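Local atomic coordinates of Tat-secreted protein Rv2525c (Mycobacterium tuberculosis, PDB entry 4PMQ), a protein that may act as a peptidoglycan hydrolase with glycosidase activity and, in vitro, cleaves p-nitrophenyl esters, preferring the butyrate. Residues A[82-87]-A[126-131]. Sequence-based numbering, arbitrary orientation.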
# COMPACT_ATOMS: atom_id res chain seq x y z
N ALA A 82 9.28 7.93 13.64
CA ALA A 82 8.42 8.18 12.48
C ALA A 82 7.36 7.07 12.33
O ALA A 82 6.21 7.33 11.99
CB ALA A 82 9.25 8.28 11.20
N GLY A 83 7.77 5.83 12.56
CA GLY A 83 6.86 4.70 12.43
C GLY A 83 5.62 4.83 13.29
O GLY A 83 4.51 4.58 12.79
N VAL A 84 5.77 5.24 14.57
CA VAL A 84 4.57 5.28 15.43
C VAL A 84 3.63 6.39 15.00
O VAL A 84 2.42 6.17 14.97
CB VAL A 84 4.85 5.32 16.96
CG1 VAL A 84 5.56 4.06 17.41
CG2 VAL A 84 5.63 6.57 17.37
N GLN A 85 4.18 7.56 14.60
CA GLN A 85 3.34 8.67 14.13
C GLN A 85 2.56 8.28 12.85
O GLN A 85 1.35 8.49 12.78
CB GLN A 85 4.24 9.88 13.85
CG GLN A 85 4.87 10.47 15.12
CD GLN A 85 6.07 11.35 14.83
OE1 GLN A 85 6.46 11.60 13.68
NE2 GLN A 85 6.73 11.80 15.89
N HIS A 86 3.26 7.68 11.87
CA HIS A 86 2.58 7.32 10.63
C HIS A 86 1.60 6.15 10.85
O HIS A 86 0.48 6.18 10.32
CB HIS A 86 3.63 6.98 9.56
CG HIS A 86 4.37 8.20 9.09
ND1 HIS A 86 3.73 9.19 8.34
CD2 HIS A 86 5.67 8.55 9.26
CE1 HIS A 86 4.64 10.12 8.12
NE2 HIS A 86 5.83 9.78 8.64
N ALA A 87 2.00 5.14 11.64
CA ALA A 87 1.12 3.99 11.86
C ALA A 87 -0.17 4.38 12.58
O ALA A 87 -1.26 3.90 12.25
CB ALA A 87 1.86 2.91 12.67
N LEU A 126 9.36 -0.23 10.44
CA LEU A 126 8.39 -1.34 10.30
C LEU A 126 8.06 -1.99 11.67
O LEU A 126 6.91 -2.41 11.88
CB LEU A 126 8.88 -2.38 9.29
CG LEU A 126 8.91 -1.92 7.81
CD1 LEU A 126 9.42 -3.03 6.91
CD2 LEU A 126 7.53 -1.42 7.32
N ARG A 127 9.04 -2.05 12.60
CA ARG A 127 8.76 -2.59 13.94
C ARG A 127 7.75 -1.64 14.65
O ARG A 127 6.87 -2.14 15.37
CB ARG A 127 10.04 -2.78 14.76
CG ARG A 127 10.89 -3.94 14.28
CD ARG A 127 12.11 -4.12 15.16
NE ARG A 127 12.86 -5.34 14.85
CZ ARG A 127 14.13 -5.55 15.16
NH1 ARG A 127 14.83 -4.61 15.78
NH2 ARG A 127 14.73 -6.68 14.81
N SER A 128 7.85 -0.29 14.43
CA SER A 128 6.86 0.64 15.01
C SER A 128 5.48 0.37 14.45
O SER A 128 4.50 0.39 15.21
CB SER A 128 7.25 2.09 14.74
OG SER A 128 8.26 2.46 15.65
N TRP A 129 5.37 0.10 13.12
CA TRP A 129 4.08 -0.27 12.55
C TRP A 129 3.54 -1.51 13.28
O TRP A 129 2.37 -1.52 13.66
CB TRP A 129 4.19 -0.52 11.04
CG TRP A 129 3.99 0.74 10.25
CD1 TRP A 129 4.93 1.67 9.92
CD2 TRP A 129 2.75 1.21 9.70
NE1 TRP A 129 4.36 2.68 9.17
CE2 TRP A 129 3.01 2.44 9.05
CE3 TRP A 129 1.43 0.72 9.71
CZ2 TRP A 129 2.02 3.15 8.36
CZ3 TRP A 129 0.45 1.43 9.03
CH2 TRP A 129 0.75 2.62 8.35
N GLU A 130 4.41 -2.54 13.50
CA GLU A 130 3.97 -3.75 14.21
C GLU A 130 3.53 -3.44 15.65
O GLU A 130 2.62 -4.09 16.18
CB GLU A 130 5.09 -4.77 14.25
CG GLU A 130 5.43 -5.27 12.84
CD GLU A 130 6.28 -6.52 12.91
OE1 GLU A 130 6.99 -6.69 13.93
OE2 GLU A 130 6.23 -7.35 11.97
N SER A 131 4.18 -2.47 16.29
CA SER A 131 3.86 -2.12 17.65
C SER A 131 2.56 -1.35 17.74
O SER A 131 2.00 -1.26 18.82
CB SER A 131 4.97 -1.30 18.29
OG SER A 131 4.68 -1.12 19.68
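Trp129 lays one face of its indole against Ala87. The CA of Ala87 stands 3.5 Å from the centroid of the six-membered ring and only 5° off its normal, a CH-pi contact, while Ala87 CB lies over the same face, 3.5 Å from Trp129 CD2. Gly83 O also lies over this face near the pyrrole side, 4.1 Å from Trp129 NE1. That N-H is instead bonded to the hydroxyl of Tyr125, and the rings of Tyr125 and Tyr66 meet the indole edge-to-face. A chi2 of 86° sets the ring plane of Trp129 across its CB-CG bond, with one face turned to Ala87. Helices 79-96 and 115-133 are successive helices of the TIM-barrel-like glycoside hydrolase domain, each following a parallel strand; the axes of segments 82-87 and 126-131 cross at -46° and approach to 7.5 Å. Gly83 lets the helices come this near: Gly83 CA lies 3.5 Å from Ser128 CB, leaving no room for a side chain. The beta carbon of Ser128 is directed toward helix 79-96, and Ser128 CB also meets Val84 N at 3.5 Å. Ser128 OG, anti to the carbonyl carbon, passes 3.6 Å from Val84 CG1 and is hydrogen-bonded to Ala80 O, one turn before Val84, a polar tie between the two helices. Val84 and Ala87 both extend the packing to Val132. At the indole's benzene end, Trp129 CZ2 approaches His86 C obliquely at 3.9 Å, whereas the imidazole of His86 leads away and bonds through ND1 to Tyr66 OH.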